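Local structure of protein Pcdhgc3 (4ZI8) at residues B[63-67]-B[78-82]; B[119-123]-B[208-214]; B[228-232]-B[316-322]; B[243-249]-B[296-302]. The protein probably mediates calcium-dependent, homophilic cell adhesion between neurons, here represented by the first three extracellular cadherin repeats of a membrane-spanning protocadherin. All coordinates share one frame; numbering follows the deposited sequence.

Interaction 1. Residues B[63-67]-B[78-82]; sequences SRRFF and VNDRL
Asn79 holds CG across from its own backbone nitrogen (chi1 -180°), which sends the amide to the 63-67 backbone, where ND2 donates to Arg65 O at 2.9 Å. Phe66 and Phe67 both place CG anti to their own carbonyl carbon, and their rings converge on Leu82, which divides its two methyls between them. Leu82 CD2 packs obliquely against Phe66 CD1 at 3.6 Å; CD1 meets Phe67 CZ at the same distance of 3.6 Å. Arg81 O lies at the edge of the Phe66 ring, close to its plane, 3.4 Å from CE1. Between the two segments, Phe66 O accepts from Asn79 N and, weakly, from Asp80 N. One water joins Arg65 N to Asp80 OD2. The outer charges turn to other partners, Arg64 to Glu86 and Arg81 to the calcium ligand Glu30, while Arg33 holds Asn79 OD1. Ile27 and Val96 of the flanking strands close over the Leu82 cluster. The antiparallel bridge of Phe67 with Val78 lies where the consecutive strands 67-69 and 75-78 part, the open end of a beta hairpin in the Greek-key sandwich of the first cadherin repeat.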
loop_
_atom_site.group_PDB
_atom_site.type_symbol
_atom_site.label_atom_id
_atom_site.label_comp_id
_atom_site.label_asym_id
_atom_site.label_seq_id
_atom_site.Cartn_x
_atom_site.Cartn_y
_atom_site.Cartn_z
ATOM N N SER B 63 33.097 -39.523 13.217
ATOM C CA SER B 63 32.298 -39.268 12.040
ATOM C C SER B 63 31.939 -40.562 11.310
ATOM O O SER B 63 32.520 -41.605 11.560
ATOM C CB SER B 63 33.031 -38.311 11.107
ATOM O OG SER B 63 34.040 -38.996 10.412
ATOM N N ARG B 64 30.956 -40.482 10.421
ATOM C CA ARG B 64 30.448 -41.652 9.726
ATOM C C ARG B 64 31.517 -42.322 8.884
ATOM O O ARG B 64 32.398 -41.660 8.318
ATOM C CB ARG B 64 29.291 -41.269 8.822
ATOM C CG ARG B 64 28.088 -40.699 9.533
ATOM C CD ARG B 64 27.070 -40.323 8.504
ATOM N NE ARG B 64 26.100 -39.418 9.080
ATOM C CZ ARG B 64 25.250 -38.704 8.365
ATOM N NH1 ARG B 64 25.259 -38.805 7.047
ATOM N NH2 ARG B 64 24.403 -37.896 8.987
ATOM N N ARG B 65 31.429 -43.636 8.754
ATOM C CA ARG B 65 32.385 -44.334 7.909
ATOM C C ARG B 65 31.988 -44.249 6.444
ATOM O O ARG B 65 31.395 -45.172 5.869
ATOM C CB ARG B 65 32.514 -45.781 8.363
ATOM C CG ARG B 65 32.868 -45.868 9.832
ATOM C CD ARG B 65 33.731 -47.099 10.131
ATOM N NE ARG B 65 32.988 -48.331 9.910
ATOM C CZ ARG B 65 32.263 -48.935 10.849
ATOM N NH1 ARG B 65 32.189 -48.407 12.068
ATOM N NH2 ARG B 65 31.614 -50.066 10.581
ATOM N N PHE B 66 32.342 -43.133 5.837
ATOM C CA PHE B 66 31.932 -42.845 4.462
ATOM C C PHE B 66 32.645 -43.751 3.470
ATOM O O PHE B 66 32.123 -44.052 2.395
ATOM C CB PHE B 66 32.227 -41.388 4.130
ATOM C CG PHE B 66 31.371 -40.402 4.892
ATOM C CD1 PHE B 66 29.996 -40.342 4.670
ATOM C CD2 PHE B 66 31.943 -39.527 5.809
ATOM C CE1 PHE B 66 29.202 -39.403 5.358
ATOM C CE2 PHE B 66 31.176 -38.607 6.498
ATOM C CZ PHE B 66 29.791 -38.541 6.270
ATOM N N PHE B 67 33.849 -44.169 3.853
ATOM C CA PHE B 67 34.696 -45.005 3.010
ATOM C C PHE B 67 35.238 -46.163 3.795
ATOM O O PHE B 67 35.484 -46.062 4.995
ATOM C CB PHE B 67 35.853 -44.200 2.446
ATOM C CG PHE B 67 35.413 -43.028 1.670
ATOM C CD1 PHE B 67 35.019 -43.162 0.353
ATOM C CD2 PHE B 67 35.334 -41.791 2.270
ATOM C CE1 PHE B 67 34.581 -42.038 -0.363
ATOM C CE2 PHE B 67 34.890 -40.665 1.566
ATOM C CZ PHE B 67 34.510 -40.794 0.263
ATOM N N VAL B 78 33.004 -46.574 -1.509
ATOM C CA VAL B 78 31.993 -45.786 -0.796
ATOM C C VAL B 78 31.246 -46.696 0.163
ATOM O O VAL B 78 30.742 -47.733 -0.239
ATOM C CB VAL B 78 31.020 -45.108 -1.786
ATOM C CG1 VAL B 78 29.807 -44.510 -1.056
ATOM C CG2 VAL B 78 31.776 -44.034 -2.574
ATOM N N ASN B 79 31.197 -46.330 1.438
ATOM C CA ASN B 79 30.578 -47.224 2.419
ATOM C C ASN B 79 29.305 -46.641 3.062
ATOM O O ASN B 79 28.570 -47.336 3.731
ATOM C CB ASN B 79 31.618 -47.574 3.499
ATOM C CG ASN B 79 31.078 -48.511 4.564
ATOM O OD1 ASN B 79 30.681 -49.633 4.275
ATOM N ND2 ASN B 79 31.077 -48.054 5.803
ATOM N N ASP B 80 29.043 -45.364 2.846
ATOM C CA ASP B 80 27.826 -44.742 3.377
ATOM C C ASP B 80 27.446 -43.588 2.442
ATOM O O ASP B 80 28.261 -43.166 1.596
ATOM C CB ASP B 80 28.065 -44.244 4.811
ATOM C CG ASP B 80 26.775 -44.017 5.609
ATOM O OD1 ASP B 80 25.650 -44.056 5.054
ATOM O OD2 ASP B 80 26.895 -43.768 6.824
ATOM N N ARG B 81 26.234 -43.067 2.603
ATOM C CA ARG B 81 25.769 -41.993 1.743
ATOM C C ARG B 81 26.626 -40.750 1.885
ATOM O O ARG B 81 26.885 -40.265 2.992
ATOM C CB ARG B 81 24.326 -41.658 2.048
ATOM C CG ARG B 81 23.860 -40.437 1.309
ATOM C CD ARG B 81 22.341 -40.277 1.381
ATOM N NE ARG B 81 21.920 -39.137 0.564
ATOM C CZ ARG B 81 20.847 -38.393 0.804
ATOM N NH1 ARG B 81 20.059 -38.667 1.828
ATOM N NH2 ARG B 81 20.560 -37.375 -0.001
ATOM N N LEU B 82 27.075 -40.237 0.750
ATOM C CA LEU B 82 27.842 -38.996 0.698
ATOM C C LEU B 82 26.949 -37.954 0.056
ATOM O O LEU B 82 26.873 -37.883 -1.175
ATOM C CB LEU B 82 29.133 -39.164 -0.110
ATOM C CG LEU B 82 30.207 -40.030 0.559
ATOM C CD1 LEU B 82 31.047 -40.710 -0.514
ATOM C CD2 LEU B 82 31.065 -39.132 1.411
HETATM O O HOH W 1 28.618 -45.064 9.125
#

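Interaction 2. Residues B[119-123]-B[208-214]; sequences NDNNP and DGGTPAR. With CA (calcium ion), chain N; CA (calcium ion), chain O; CA (calcium ion), chain P.
Asn119 divides its amide between metal and protein: OD1 binds a calcium ion at 2.3 Å, while ND2 donates to Asp208 OD2 at 2.9 Å and, weakly, to Asp208 OD1. The acceptor OD2 lies in the amide plane of Asn119 but is approached from above its own carboxylate plane. ND2 also gives a hydrogen to a water that bonds on to Pro212 O. Asp208 OD2 and the carbonyl oxygen of Asn121 bind the same ion as Asn119 OD1, and Asp151, Asp153 and Asn157 complete the site. Asp208 OD1 is occupied by two backbone donors reaching it from opposite faces, Arg214 N at 2.8 Å and Gly210 N at 2.9 Å, the latter closing an Asx turn. This is the calcium-binding linker between the first and second cadherin repeats, with Asp120 reaching the two other ions: OD1 binds one and OD2 the next, alongside Glu30. Arg214 serves two further oxygens, Asn122 OD1 and Asn119 O. Its NE and NH1 together grip Asn122 OD1 side-on, NE at 2.8 Å, both from one face of the amide although the oxygen lies in the guanidinium plane. The bend at chi3 (66°) carries NH2 round to Asn119 O, which it meets at 2.9 Å in the carbonyl plane, on a lone pair. The backbone carbons of Asp120 and Asn121 cover one guanidinium face.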
loop_
_atom_site.group_PDB
_atom_site.type_symbol
_atom_site.label_atom_id
_atom_site.label_comp_id
_atom_site.label_asym_id
_atom_site.label_seq_id
_atom_site.Cartn_x
_atom_site.Cartn_y
_atom_site.Cartn_z
ATOM N N ASN B 119 23.257 -32.178 -9.486
ATOM C CA ASN B 119 22.009 -31.429 -9.375
ATOM C C ASN B 119 20.851 -32.297 -8.919
ATOM O O ASN B 119 19.856 -32.474 -9.671
ATOM C CB ASN B 119 21.639 -30.747 -10.696
ATOM C CG ASN B 119 20.602 -29.632 -10.474
ATOM O OD1 ASN B 119 20.506 -29.092 -9.372
ATOM N ND2 ASN B 119 19.796 -29.331 -11.485
ATOM N N ASP B 120 20.951 -32.805 -7.681
ATOM C CA ASP B 120 19.926 -33.675 -7.106
ATOM C C ASP B 120 18.877 -32.920 -6.288
ATOM O O ASP B 120 18.017 -33.555 -5.661
ATOM C CB ASP B 120 20.562 -34.775 -6.233
ATOM C CG ASP B 120 21.601 -34.248 -5.229
ATOM O OD1 ASP B 120 22.045 -33.089 -5.335
ATOM O OD2 ASP B 120 22.048 -35.040 -4.351
ATOM N N ASN B 121 18.887 -31.587 -6.323
ATOM C CA ASN B 121 17.807 -30.825 -5.655
ATOM C C ASN B 121 17.104 -29.784 -6.535
ATOM O O ASN B 121 17.764 -29.018 -7.294
ATOM C CB ASN B 121 18.365 -30.122 -4.415
ATOM C CG ASN B 121 18.909 -31.092 -3.377
ATOM O OD1 ASN B 121 18.181 -31.516 -2.464
ATOM N ND2 ASN B 121 20.197 -31.453 -3.502
ATOM N N ASN B 122 15.775 -29.773 -6.438
ATOM C CA ASN B 122 14.934 -28.657 -6.904
ATOM C C ASN B 122 15.160 -27.438 -6.046
ATOM O O ASN B 122 15.464 -27.572 -4.868
ATOM C CB ASN B 122 13.446 -28.986 -6.812
ATOM C CG ASN B 122 13.044 -30.176 -7.624
ATOM O OD1 ASN B 122 13.572 -30.424 -8.694
ATOM N ND2 ASN B 122 12.047 -30.910 -7.128
ATOM N N PRO B 123 14.929 -26.236 -6.600
ATOM C CA PRO B 123 14.746 -25.124 -5.667
ATOM C C PRO B 123 13.520 -25.418 -4.816
ATOM O O PRO B 123 12.734 -26.256 -5.244
ATOM C CB PRO B 123 14.523 -23.906 -6.588
ATOM C CG PRO B 123 15.091 -24.302 -7.912
ATOM C CD PRO B 123 14.964 -25.812 -8.004
ATOM N N ASP B 208 16.829 -23.630 -11.288
ATOM C CA ASP B 208 18.263 -23.687 -11.107
ATOM C C ASP B 208 18.886 -23.693 -12.504
ATOM O O ASP B 208 18.177 -23.534 -13.496
ATOM C CB ASP B 208 18.688 -24.889 -10.228
ATOM C CG ASP B 208 18.453 -26.258 -10.870
ATOM O OD1 ASP B 208 18.357 -26.411 -12.103
ATOM O OD2 ASP B 208 18.403 -27.231 -10.091
ATOM N N GLY B 209 20.202 -23.849 -12.610
ATOM C CA GLY B 209 20.824 -23.843 -13.916
ATOM C C GLY B 209 21.319 -25.224 -14.317
ATOM O O GLY B 209 22.293 -25.362 -15.060
ATOM N N GLY B 210 20.647 -26.260 -13.842
ATOM C CA GLY B 210 20.988 -27.592 -14.301
ATOM C C GLY B 210 20.568 -27.812 -15.738
ATOM O O GLY B 210 19.933 -26.955 -16.353
ATOM N N THR B 211 20.927 -28.971 -16.281
ATOM C CA THR B 211 20.456 -29.366 -17.598
ATOM C C THR B 211 19.789 -30.718 -17.488
ATOM O O THR B 211 20.470 -31.726 -17.442
ATOM C CB THR B 211 21.603 -29.465 -18.605
ATOM O OG1 THR B 211 22.522 -30.470 -18.155
ATOM C CG2 THR B 211 22.340 -28.145 -18.704
ATOM N N PRO B 212 18.455 -30.756 -17.432
ATOM C CA PRO B 212 17.526 -29.633 -17.519
ATOM C C PRO B 212 17.474 -28.837 -16.236
ATOM O O PRO B 212 17.967 -29.284 -15.194
ATOM C CB PRO B 212 16.185 -30.308 -17.755
ATOM C CG PRO B 212 16.319 -31.598 -16.995
ATOM C CD PRO B 212 17.753 -32.025 -17.166
ATOM N N ALA B 213 16.874 -27.660 -16.319
ATOM C CA ALA B 213 16.701 -26.830 -15.154
ATOM C C ALA B 213 15.670 -27.502 -14.257
ATOM O O ALA B 213 14.625 -27.944 -14.745
ATOM C CB ALA B 213 16.236 -25.436 -15.560
ATOM N N ARG B 214 15.936 -27.569 -12.962
ATOM C CA ARG B 214 14.944 -28.056 -12.031
ATOM C C ARG B 214 14.213 -26.850 -11.504
ATOM O O ARG B 214 14.754 -25.761 -11.499
ATOM C CB ARG B 214 15.584 -28.847 -10.894
ATOM C CG ARG B 214 16.415 -30.022 -11.441
ATOM C CD ARG B 214 17.056 -30.877 -10.344
ATOM N NE ARG B 214 15.999 -31.526 -9.601
ATOM C CZ ARG B 214 16.077 -32.738 -9.075
ATOM N NH1 ARG B 214 15.021 -33.190 -8.421
ATOM N NH2 ARG B 214 17.191 -33.475 -9.187
HETATM CA CA CA N . 19.481 -27.637 -7.926
HETATM CA CA CA O . 23.802 -31.619 -4.971
HETATM CA CA CA P . 22.874 -34.526 -2.348
HETATM O O HOH W 2 19.398 -31.185 -13.705
HETATM O O HOH W 3 20.555 -34.237 -1.752
#

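Interaction 3. Residues B[228-232]-B[316-322]; sequences NDNAP and DKGANPE. With CA (calcium ion), chain S; CA (calcium ion), chain Q; CA (calcium ion), chain R.
Asn228 and Asp316 approach from opposite directions, amide and carboxylate planes 68° apart, and share one calcium ion through Asn228 OD1 (2.3 Å) and Asp316 OD2 (2.4 Å). Asn228 extends with CG opposite the backbone N (chi1 -166°), whereas Asp316 folds CG between its backbone N and carbonyl carbon (chi1 55°). That compact turn leaves Asp316 OD1 to accept from Gly318 N, an Asx turn, and from Asn228 ND2 at 3.0 Å on its syn side, both donors on one face. The shorter and straighter bond of Asn228 ND2 goes to Ala319 O, 2.7 Å away, though above the carbonyl plane. In the linker between the second and third cadherin repeats, Asn230 O joins the same ion, and Asp260, Asp262 and Asn266 finish its shell. Asp229, folded like Asp316, sends its carboxylate off to the other two ions, one per oxygen. Beyond the metal, Ala231 CB rests 3.6 Å from CG of the extended Glu322 side chain, and Pro232 CD presses on Glu322 O at 3.2 Å. The 316-322 loop also faces the partner molecule: Arg177 of the second subunit hydrogen-bonds Asn320 OD1 and packs on Glu322.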
loop_
_atom_site.group_PDB
_atom_site.type_symbol
_atom_site.label_atom_id
_atom_site.label_comp_id
_atom_site.label_asym_id
_atom_site.label_seq_id
_atom_site.Cartn_x
_atom_site.Cartn_y
_atom_site.Cartn_z
ATOM N N ASN B 228 -12.570 3.855 -4.429
ATOM C CA ASN B 228 -13.742 4.622 -4.823
ATOM C C ASN B 228 -13.444 5.386 -6.097
ATOM O O ASN B 228 -13.279 6.602 -6.075
ATOM C CB ASN B 228 -14.140 5.583 -3.709
ATOM C CG ASN B 228 -15.532 6.162 -3.888
ATOM O OD1 ASN B 228 -16.409 5.576 -4.533
ATOM N ND2 ASN B 228 -15.758 7.313 -3.264
ATOM N N ASP B 229 -13.344 4.678 -7.212
ATOM C CA ASP B 229 -13.042 5.360 -8.457
ATOM C C ASP B 229 -14.243 5.403 -9.364
ATOM O O ASP B 229 -14.096 5.564 -10.573
ATOM C CB ASP B 229 -11.836 4.712 -9.171
ATOM C CG ASP B 229 -11.982 3.201 -9.365
ATOM O OD1 ASP B 229 -12.949 2.616 -8.865
ATOM O OD2 ASP B 229 -11.103 2.578 -10.002
ATOM N N ASN B 230 -15.438 5.282 -8.788
ATOM C CA ASN B 230 -16.652 5.515 -9.560
ATOM C C ASN B 230 -17.665 6.388 -8.840
ATOM O O ASN B 230 -17.951 6.170 -7.668
ATOM C CB ASN B 230 -17.312 4.191 -9.929
ATOM C CG ASN B 230 -16.509 3.422 -10.929
ATOM O OD1 ASN B 230 -16.591 3.667 -12.134
ATOM N ND2 ASN B 230 -15.724 2.479 -10.440
ATOM N N ALA B 231 -18.203 7.378 -9.547
ATOM C CA ALA B 231 -19.258 8.232 -8.994
ATOM C C ALA B 231 -20.581 7.566 -9.228
ATOM O O ALA B 231 -20.730 6.828 -10.207
ATOM C CB ALA B 231 -19.247 9.587 -9.647
ATOM N N PRO B 232 -21.545 7.819 -8.341
ATOM C CA PRO B 232 -22.932 7.413 -8.576
ATOM C C PRO B 232 -23.422 7.993 -9.890
ATOM O O PRO B 232 -22.902 9.008 -10.339
ATOM C CB PRO B 232 -23.674 8.013 -7.393
ATOM C CG PRO B 232 -22.641 8.051 -6.324
ATOM C CD PRO B 232 -21.380 8.436 -7.016
ATOM N N ASP B 316 -21.833 8.459 -2.559
ATOM C CA ASP B 316 -21.543 7.157 -1.965
ATOM C C ASP B 316 -20.932 7.391 -0.591
ATOM O O ASP B 316 -20.770 8.545 -0.181
ATOM C CB ASP B 316 -20.632 6.288 -2.856
ATOM C CG ASP B 316 -19.336 6.964 -3.231
ATOM O OD1 ASP B 316 -18.632 7.475 -2.333
ATOM O OD2 ASP B 316 -19.016 6.988 -4.442
ATOM N N LYS B 317 -20.610 6.310 0.124
ATOM C CA LYS B 317 -19.999 6.418 1.449
ATOM C C LYS B 317 -18.486 6.165 1.418
ATOM O O LYS B 317 -17.890 5.818 2.435
ATOM C CB LYS B 317 -20.668 5.439 2.414
ATOM C CG LYS B 317 -22.164 5.685 2.599
ATOM C CD LYS B 317 -22.783 4.650 3.517
ATOM C CE LYS B 317 -24.238 4.958 3.789
ATOM N NZ LYS B 317 -24.872 4.182 4.915
ATOM N N GLY B 318 -17.868 6.338 0.253
ATOM C CA GLY B 318 -16.444 6.103 0.111
ATOM C C GLY B 318 -15.616 7.372 0.202
ATOM O O GLY B 318 -16.166 8.460 0.393
ATOM N N ALA B 319 -14.300 7.234 0.041
ATOM C CA ALA B 319 -13.382 8.356 0.119
ATOM C C ALA B 319 -13.548 9.256 -1.089
ATOM O O ALA B 319 -13.787 8.767 -2.196
ATOM C CB ALA B 319 -11.940 7.870 0.218
ATOM N N ASN B 320 -13.421 10.566 -0.866
ATOM C CA ASN B 320 -13.519 11.547 -1.937
ATOM C C ASN B 320 -14.748 11.342 -2.803
ATOM O O ASN B 320 -14.631 11.212 -4.027
ATOM C CB ASN B 320 -12.262 11.504 -2.813
ATOM C CG ASN B 320 -12.170 12.694 -3.763
ATOM O OD1 ASN B 320 -12.760 13.745 -3.515
ATOM N ND2 ASN B 320 -11.435 12.525 -4.864
ATOM N N PRO B 321 -15.933 11.309 -2.185
ATOM C CA PRO B 321 -17.121 11.031 -3.004
ATOM C C PRO B 321 -17.394 12.098 -4.072
ATOM O O PRO B 321 -17.210 13.299 -3.848
ATOM C CB PRO B 321 -18.241 10.979 -1.981
ATOM C CG PRO B 321 -17.736 11.740 -0.809
ATOM C CD PRO B 321 -16.267 11.536 -0.768
ATOM N N GLU B 322 -17.794 11.646 -5.257
ATOM C CA GLU B 322 -18.238 12.569 -6.298
ATOM C C GLU B 322 -19.752 12.461 -6.318
ATOM O O GLU B 322 -20.292 11.368 -6.394
ATOM C CB GLU B 322 -17.626 12.238 -7.676
ATOM C CG GLU B 322 -18.330 12.962 -8.855
ATOM C CD GLU B 322 -17.575 12.896 -10.200
ATOM O OE1 GLU B 322 -16.389 12.478 -10.266
ATOM O OE2 GLU B 322 -18.178 13.292 -11.215
HETATM CA CA CA S . -18.365 5.068 -5.718
HETATM CA CA CA Q . -13.570 0.805 -7.629
HETATM CA CA CA R . -11.650 0.615 -11.099
HETATM O O HOH W 4 -14.176 9.066 -6.058
HETATM O O HOH W 5 -13.376 1.683 -12.463
HETATM O O HOH W 6 -10.147 1.279 -12.625
#

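Interaction 4. Residues B[243-249]-B[296-302]; sequences VREDAPP and IKGRLDF
Glu245 OE2 accepts a short, nearly straight bond from Phe302 N (2.7 Å, 172°), met from above the carboxylate plane. The Glu245 chain starts between its backbone N and carbonyl carbon (chi1 69°) and then runs extended, which carries the carboxylate over Phe302 CB, 3.3 Å from OE2. The Phe302 ring turns from the contact and makes a cation-pi contact with Lys306. Asp301 OD1, which accepts from Asp304 N, stands 4.1 Å from Glu245 OE2, and Asp334 and Glu303 bring further negative charge close to OE1. Such an acidic cluster is that of a cadherin calcium site at the far end of the third repeat; Glu245 is a ligand of two calcium ions in another structure of this protein, though none is bound to it here, and the crowded charges would probably raise the proton affinity of the carboxylates. Arg299 would offset part of this charge, its NH1 in a salt bridge with Asp301 OD2 at 3.1 Å. Inward from the acids, the side chains of Leu300 and Val243 cross at about a right angle, with CD1 of Leu300 3.6 Å from CG1 of Val243, and Ile296 packs by CG1 more loosely against Val243 and Ala247. Between the backbones lie waters: one contacts Glu245 O and Ala247 O and accepts from Leu300 N at 2.7 Å, and another lies between Ala247 O and Gly298 O.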
loop_
_atom_site.group_PDB
_atom_site.type_symbol
_atom_site.label_atom_id
_atom_site.label_comp_id
_atom_site.label_asym_id
_atom_site.label_seq_id
_atom_site.Cartn_x
_atom_site.Cartn_y
_atom_site.Cartn_z
ATOM N N VAL B 243 -48.807 16.553 -8.777
ATOM C CA VAL B 243 -49.356 16.294 -7.468
ATOM C C VAL B 243 -50.541 17.237 -7.243
ATOM O O VAL B 243 -50.417 18.452 -7.489
ATOM C CB VAL B 243 -48.281 16.495 -6.367
ATOM C CG1 VAL B 243 -48.824 16.081 -5.024
ATOM C CG2 VAL B 243 -47.044 15.672 -6.674
ATOM N N ARG B 244 -51.680 16.690 -6.808
ATOM C CA ARG B 244 -52.851 17.507 -6.462
ATOM C C ARG B 244 -52.505 18.431 -5.311
ATOM O O ARG B 244 -51.794 18.019 -4.377
ATOM C CB ARG B 244 -54.040 16.643 -6.059
ATOM C CG ARG B 244 -54.386 15.543 -7.027
ATOM C CD ARG B 244 -55.540 14.699 -6.487
ATOM N NE ARG B 244 -56.639 15.550 -6.045
ATOM C CZ ARG B 244 -57.560 16.058 -6.856
ATOM N NH1 ARG B 244 -57.517 15.792 -8.152
ATOM N NH2 ARG B 244 -58.520 16.832 -6.368
ATOM N N GLU B 245 -53.010 19.667 -5.331
ATOM C CA GLU B 245 -52.581 20.619 -4.293
ATOM C C GLU B 245 -53.068 20.202 -2.903
ATOM O O GLU B 245 -52.499 20.620 -1.893
ATOM C CB GLU B 245 -53.034 22.068 -4.611
ATOM C CG GLU B 245 -54.485 22.319 -4.529
ATOM C CD GLU B 245 -54.835 23.806 -4.614
ATOM O OE1 GLU B 245 -55.898 24.076 -5.193
ATOM O OE2 GLU B 245 -54.087 24.692 -4.103
ATOM N N ASP B 246 -54.091 19.359 -2.834
ATOM C CA ASP B 246 -54.561 18.934 -1.523
ATOM C C ASP B 246 -53.890 17.622 -1.073
ATOM O O ASP B 246 -54.315 17.006 -0.099
ATOM C CB ASP B 246 -56.096 18.818 -1.506
ATOM C CG ASP B 246 -56.616 17.714 -2.404
ATOM O OD1 ASP B 246 -55.816 17.165 -3.191
ATOM O OD2 ASP B 246 -57.831 17.399 -2.324
ATOM N N ALA B 247 -52.830 17.213 -1.769
ATOM C CA ALA B 247 -52.071 16.022 -1.375
ATOM C C ALA B 247 -51.569 16.173 0.056
ATOM O O ALA B 247 -50.940 17.177 0.395
ATOM C CB ALA B 247 -50.886 15.778 -2.329
ATOM N N PRO B 248 -51.867 15.182 0.903
ATOM C CA PRO B 248 -51.522 15.214 2.322
ATOM C C PRO B 248 -50.076 14.812 2.529
ATOM O O PRO B 248 -49.445 14.294 1.593
ATOM C CB PRO B 248 -52.478 14.185 2.927
ATOM C CG PRO B 248 -52.653 13.186 1.832
ATOM C CD PRO B 248 -52.655 13.984 0.556
ATOM N N PRO B 249 -49.541 15.055 3.735
ATOM C CA PRO B 249 -48.184 14.617 4.033
ATOM C C PRO B 249 -48.056 13.125 3.846
ATOM O O PRO B 249 -49.002 12.395 4.144
ATOM C CB PRO B 249 -47.996 15.002 5.499
ATOM C CG PRO B 249 -48.925 16.129 5.698
ATOM C CD PRO B 249 -50.129 15.812 4.848
ATOM N N ILE B 296 -44.452 14.333 -0.029
ATOM C CA ILE B 296 -44.954 15.614 0.452
ATOM C C ILE B 296 -44.778 15.673 1.939
ATOM O O ILE B 296 -45.082 14.713 2.654
ATOM C CB ILE B 296 -46.422 15.809 0.093
ATOM C CG1 ILE B 296 -46.556 15.836 -1.424
ATOM C CG2 ILE B 296 -46.984 17.105 0.734
ATOM C CD1 ILE B 296 -45.840 17.035 -2.062
ATOM N N LYS B 297 -44.276 16.796 2.414
ATOM C CA LYS B 297 -44.128 17.006 3.842
ATOM C C LYS B 297 -45.003 18.162 4.320
ATOM O O LYS B 297 -45.691 18.049 5.332
ATOM C CB LYS B 297 -42.657 17.274 4.176
ATOM C CG LYS B 297 -42.385 17.553 5.639
ATOM C CD LYS B 297 -40.891 17.752 5.886
ATOM C CE LYS B 297 -40.638 18.521 7.178
ATOM N NZ LYS B 297 -39.188 18.847 7.372
ATOM N N GLY B 298 -44.968 19.281 3.599
ATOM C CA GLY B 298 -45.737 20.457 3.982
ATOM C C GLY B 298 -47.060 20.505 3.243
ATOM O O GLY B 298 -47.646 19.468 2.941
ATOM N N ARG B 299 -47.564 21.703 2.964
ATOM C CA ARG B 299 -48.814 21.822 2.220
ATOM C C ARG B 299 -48.589 22.534 0.899
ATOM O O ARG B 299 -48.147 23.670 0.871
ATOM C CB ARG B 299 -49.874 22.570 3.030
ATOM C CG ARG B 299 -51.205 22.663 2.296
ATOM C CD ARG B 299 -52.215 23.510 3.054
ATOM N NE ARG B 299 -51.893 24.940 3.048
ATOM C CZ ARG B 299 -52.205 25.784 2.061
ATOM N NH1 ARG B 299 -52.837 25.348 0.979
ATOM N NH2 ARG B 299 -51.878 27.070 2.152
ATOM N N LEU B 300 -48.891 21.859 -0.199
ATOM C CA LEU B 300 -48.837 22.502 -1.505
ATOM C C LEU B 300 -49.946 23.533 -1.612
ATOM O O LEU B 300 -50.946 23.456 -0.909
ATOM C CB LEU B 300 -48.971 21.477 -2.623
ATOM C CG LEU B 300 -47.910 20.369 -2.680
ATOM C CD1 LEU B 300 -48.239 19.427 -3.799
ATOM C CD2 LEU B 300 -46.539 20.954 -2.895
ATOM N N ASP B 301 -49.753 24.508 -2.486
ATOM C CA ASP B 301 -50.805 25.465 -2.770
ATOM C C ASP B 301 -50.672 25.942 -4.203
ATOM O O ASP B 301 -49.661 26.559 -4.571
ATOM C CB ASP B 301 -50.742 26.641 -1.815
ATOM C CG ASP B 301 -51.933 27.562 -1.970
ATOM O OD1 ASP B 301 -52.095 28.138 -3.055
ATOM O OD2 ASP B 301 -52.707 27.702 -1.010
ATOM N N PHE B 302 -51.683 25.641 -5.012
ATOM C CA PHE B 302 -51.611 25.884 -6.446
ATOM C C PHE B 302 -51.557 27.385 -6.749
ATOM O O PHE B 302 -50.874 27.815 -7.670
ATOM C CB PHE B 302 -52.799 25.208 -7.148
ATOM C CG PHE B 302 -52.925 25.530 -8.623
ATOM C CD1 PHE B 302 -52.191 24.828 -9.577
ATOM C CD2 PHE B 302 -53.813 26.513 -9.058
ATOM C CE1 PHE B 302 -52.325 25.113 -10.921
ATOM C CE2 PHE B 302 -53.943 26.803 -10.411
ATOM C CZ PHE B 302 -53.207 26.098 -11.337
HETATM O O HOH W 7 -50.515 19.681 -0.277
HETATM O O HOH W 8 -53.821 22.616 0.099
HETATM O O HOH W 9 -50.098 18.263 2.650
#

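How the interactions relate
The four contacts run along the rod of three repeats, interactions 1 and 4 within the first and third repeats and interactions 2 and 3 at the linkers. Interaction 3 is a surface contact; the other three are partly buried. Interactions 2 and 3 each put an equivalent asparagine-aspartate pair on calcium; interaction 2 adds an arginine clamp where interaction 3 has an alanine-glutamate contact beside the second subunit. Interactions 1 and 4 both pack apolar side chains; backbone bonds join the segments directly in interaction 1, whereas in interaction 4 a carboxylate takes a backbone N-H and waters lie between the backbones. The nearest atoms of interactions 1 and 2 are about 5 Å apart, whereas interaction 4 sits at a calcium-empty end.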